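Long-range contact in diguanylate cyclase (Pseudomonas aeruginosa, PDB 5M3C), which belongs to the GGDEF–EAL proteins, pairing a GGDEF domain, here holding GTP and calcium, with an EAL domain that carries its own calcium site: residues A177-L182 and W215-F220. Sequence-based numbering, arbitrary orientation.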
ATOM      1  N   ALA B 177      25.903  18.728   8.058  1.00 48.67           N
ATOM      2  CA  ALA B 177      26.969  18.272   8.935  1.00 48.16           C
ATOM      3  C   ALA B 177      26.847  16.772   9.168  1.00 47.94           C
ATOM      4  O   ALA B 177      27.771  16.005   8.874  1.00 47.63           O
ATOM      5  CB  ALA B 177      26.916  19.021  10.256  1.00 48.06           C
ATOM      6  N   LEU B 178      25.694  16.352   9.679  1.00 47.92           N
ATOM      7  CA  LEU B 178      25.479  14.942   9.992  1.00 47.85           C
ATOM      8  C   LEU B 178      25.792  14.037   8.803  1.00 47.44           C
ATOM      9  O   LEU B 178      26.258  12.908   8.979  1.00 46.06           O
ATOM     10  CB  LEU B 178      24.050  14.707  10.483  1.00 48.11           C
ATOM     11  CG  LEU B 178      23.778  15.233  11.894  1.00 48.57           C
ATOM     12  CD1 LEU B 178      22.331  14.989  12.291  1.00 49.03           C
ATOM     13  CD2 LEU B 178      24.722  14.595  12.902  1.00 48.62           C
ATOM     14  N   GLU B 179      25.545  14.525   7.592  1.00 47.31           N
ATOM     15  CA  GLU B 179      25.878  13.751   6.407  1.00 47.47           C
ATOM     16  C   GLU B 179      27.381  13.503   6.370  1.00 47.64           C
ATOM     17  O   GLU B 179      27.821  12.360   6.253  1.00 48.33           O
ATOM     18  CB  GLU B 179      25.428  14.456   5.128  1.00 47.46           C
ATOM     19  CG  GLU B 179      25.896  13.748   3.864  1.00 48.13           C
ATOM     20  CD  GLU B 179      25.352  14.370   2.592  1.00 49.20           C
ATOM     21  OE1 GLU B 179      25.667  13.851   1.501  1.00 50.61           O
ATOM     22  OE2 GLU B 179      24.612  15.374   2.673  1.00 49.99           O
ATOM     23  N   THR B 180      28.163  14.574   6.483  1.00 47.79           N
ATOM     24  CA  THR B 180      29.619  14.460   6.417  1.00 48.85           C
ATOM     25  C   THR B 180      30.122  13.548   7.521  1.00 47.96           C
ATOM     26  O   THR B 180      30.988  12.696   7.301  1.00 48.25           O
ATOM     27  CB  THR B 180      30.316  15.826   6.560  1.00 50.20           C
ATOM     28  OG1 THR B 180      29.715  16.563   7.630  1.00 52.25           O
ATOM     29  CG2 THR B 180      30.203  16.628   5.280  1.00 50.11           C
ATOM     30  N   GLU B 181      29.566  13.730   8.712  1.00 47.44           N
ATOM     31  CA  GLU B 181      29.971  12.936   9.857  1.00 47.77           C
ATOM     32  C   GLU B 181      29.633  11.464   9.656  1.00 47.73           C
ATOM     33  O   GLU B 181      30.425  10.592  10.006  1.00 47.23           O
ATOM     34  CB  GLU B 181      29.326  13.469  11.136  1.00 47.40           C
ATOM     35  CG  GLU B 181      29.924  14.784  11.614  1.00 47.07           C
ATOM     36  CD  GLU B 181      31.442  14.795  11.550  1.00 46.25           C
ATOM     37  OE1 GLU B 181      31.997  15.077  10.469  1.00 44.95           O
ATOM     38  OE2 GLU B 181      32.084  14.527  12.586  1.00 47.18           O
ATOM     39  N   LEU B 182      28.466  11.186   9.088  1.00 48.30           N
ATOM     40  CA  LEU B 182      28.097   9.807   8.791  1.00 48.89           C
ATOM     41  C   LEU B 182      29.065   9.247   7.763  1.00 48.56           C
ATOM     42  O   LEU B 182      29.599   8.148   7.929  1.00 49.78           O
ATOM     43  CB  LEU B 182      26.660   9.719   8.269  1.00 49.19           C
ATOM     44  CG  LEU B 182      26.135   8.307   7.979  1.00 48.94           C
ATOM     45  CD1 LEU B 182      26.201   7.418   9.212  1.00 48.62           C
ATOM     46  CD2 LEU B 182      24.710   8.367   7.452  1.00 49.14           C
ATOM     47  N   TRP B 215      25.461   4.911  17.005  1.00 47.38           N
ATOM     48  CA  TRP B 215      26.352   5.972  16.564  1.00 46.59           C
ATOM     49  C   TRP B 215      26.446   7.060  17.620  1.00 46.63           C
ATOM     50  O   TRP B 215      25.489   7.795  17.846  1.00 47.13           O
ATOM     51  CB  TRP B 215      25.866   6.559  15.232  1.00 45.92           C
ATOM     52  CG  TRP B 215      26.775   7.615  14.651  1.00 45.49           C
ATOM     53  CD1 TRP B 215      28.105   7.783  14.903  1.00 45.42           C
ATOM     54  CD2 TRP B 215      26.420   8.625  13.699  1.00 45.05           C
ATOM     55  NE1 TRP B 215      28.596   8.842  14.180  1.00 45.22           N
ATOM     56  CE2 TRP B 215      27.582   9.375  13.431  1.00 44.84           C
ATOM     57  CE3 TRP B 215      25.231   8.973  13.051  1.00 45.21           C
ATOM     58  CZ2 TRP B 215      27.591  10.447  12.542  1.00 44.63           C
ATOM     59  CZ3 TRP B 215      25.242  10.040  12.169  1.00 45.08           C
ATOM     60  CH2 TRP B 215      26.414  10.764  11.924  1.00 44.92           C
ATOM     61  N   TYR B 216      27.600   7.148  18.277  1.00 46.84           N
ATOM     62  CA  TYR B 216      27.859   8.232  19.214  1.00 47.51           C
ATOM     63  C   TYR B 216      28.806   9.248  18.599  1.00 47.50           C
ATOM     64  O   TYR B 216      29.825   8.883  18.010  1.00 47.54           O
ATOM     65  CB  TYR B 216      28.462   7.716  20.519  1.00 48.69           C
ATOM     66  CG  TYR B 216      28.897   8.834  21.446  1.00 50.24           C
ATOM     67  CD1 TYR B 216      27.974   9.493  22.256  1.00 50.86           C
ATOM     68  CD2 TYR B 216      30.222   9.247  21.501  1.00 51.07           C
ATOM     69  CE1 TYR B 216      28.359  10.522  23.097  1.00 50.72           C
ATOM     70  CE2 TYR B 216      30.618  10.275  22.342  1.00 51.96           C
ATOM     71  CZ  TYR B 216      29.681  10.909  23.137  1.00 51.46           C
ATOM     72  OH  TYR B 216      30.063  11.933  23.976  1.00 51.66           O
ATOM     73  N   HIS B 217      28.465  10.525  18.739  1.00 47.01           N
ATOM     74  CA  HIS B 217      29.345  11.601  18.310  1.00 46.29           C
ATOM     75  C   HIS B 217      29.433  12.642  19.419  1.00 47.00           C
ATOM     76  O   HIS B 217      28.416  13.190  19.839  1.00 48.67           O
ATOM     77  CB  HIS B 217      28.831  12.245  17.021  1.00 45.34           C
ATOM     78  CG  HIS B 217      29.864  13.055  16.305  1.00 44.36           C
ATOM     79  ND1 HIS B 217      30.416  14.198  16.840  1.00 44.23           N
ATOM     80  CD2 HIS B 217      30.448  12.888  15.095  1.00 43.68           C
ATOM     81  CE1 HIS B 217      31.296  14.700  15.993  1.00 43.99           C
ATOM     82  NE2 HIS B 217      31.334  13.924  14.925  1.00 43.46           N
ATOM     83  N   PRO B 218      30.656  12.928  19.888  1.00 47.25           N
ATOM     84  CA  PRO B 218      30.862  13.818  21.032  1.00 47.55           C
ATOM     85  C   PRO B 218      30.112  15.141  20.900  1.00 47.61           C
ATOM     86  O   PRO B 218      29.513  15.617  21.866  1.00 47.92           O
ATOM     87  CB  PRO B 218      32.373  14.071  21.017  1.00 48.25           C
ATOM     88  CG  PRO B 218      32.958  12.934  20.256  1.00 47.73           C
ATOM     89  CD  PRO B 218      31.922  12.525  19.255  1.00 47.18           C
ATOM     90  N   LEU B 219      30.157  15.724  19.708  1.00 47.46           N
ATOM     91  CA  LEU B 219      29.508  17.000  19.446  1.00 47.73           C
ATOM     92  C   LEU B 219      27.989  16.881  19.484  1.00 47.77           C
ATOM     93  O   LEU B 219      27.302  17.820  19.876  1.00 49.03           O
ATOM     94  CB  LEU B 219      29.955  17.543  18.084  1.00 47.99           C
ATOM     95  CG  LEU B 219      29.501  18.958  17.706  1.00 48.19           C
ATOM     96  CD1 LEU B 219      30.010  19.984  18.706  1.00 48.42           C
ATOM     97  CD2 LEU B 219      29.975  19.315  16.307  1.00 48.20           C
ATOM     98  N   PHE B 220      27.466  15.725  19.086  1.00 47.80           N
ATOM     99  CA  PHE B 220      26.020  15.550  18.958  1.00 48.26           C
ATOM    100  C   PHE B 220      25.450  14.545  19.951  1.00 48.66           C
ATOM    101  O   PHE B 220      24.233  14.426  20.090  1.00 48.80           O
ATOM    102  CB  PHE B 220      25.673  15.102  17.539  1.00 48.68           C
ATOM    103  CG  PHE B 220      26.126  16.059  16.476  1.00 48.35           C
ATOM    104  CD1 PHE B 220      25.417  17.221  16.224  1.00 48.74           C
ATOM    105  CD2 PHE B 220      27.260  15.797  15.732  1.00 48.12           C
ATOM    106  CE1 PHE B 220      25.832  18.105  15.249  1.00 48.37           C
ATOM    107  CE2 PHE B 220      27.681  16.676  14.754  1.00 48.07           C
ATOM    108  CZ  PHE B 220      26.965  17.832  14.512  1.00 48.09           C
TER
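Leu178 sits between two aromatic rings: its CD2 lies over the face of Phe220, 4.0 Å from the ring centroid in a CH-pi contact, and 4.3 Å from Trp215 CH2. The indole points its six-membered ring at the helix backbone, with Trp215 CH2 3.5 Å from Leu182 N and 3.6 Å from Leu178 O, the latter near the ring plane. Leu182 CD1 makes a second CH-pi contact over one face of the Trp215 indole, 4.3 Å from the centroid of the six-membered ring. Leu178 and Leu182, one turn apart, also meet Leu231 of helix 225-234. Helix 168-187 is thus packed against the end of strand 206-217, part of the modified (beta/alpha)8 barrel characteristic of EAL domains, and the turn beyond it. Farther out, Ala177 CB reaches Phe220 CZ at 4.4 Å. At the polar edge, His217 NE2 donates a short 2.5 Å hydrogen bond to Glu181 OE2, while His217 ND1 accepts one from Leu219 N at 3.3 Å, tying the imidazole to the turn.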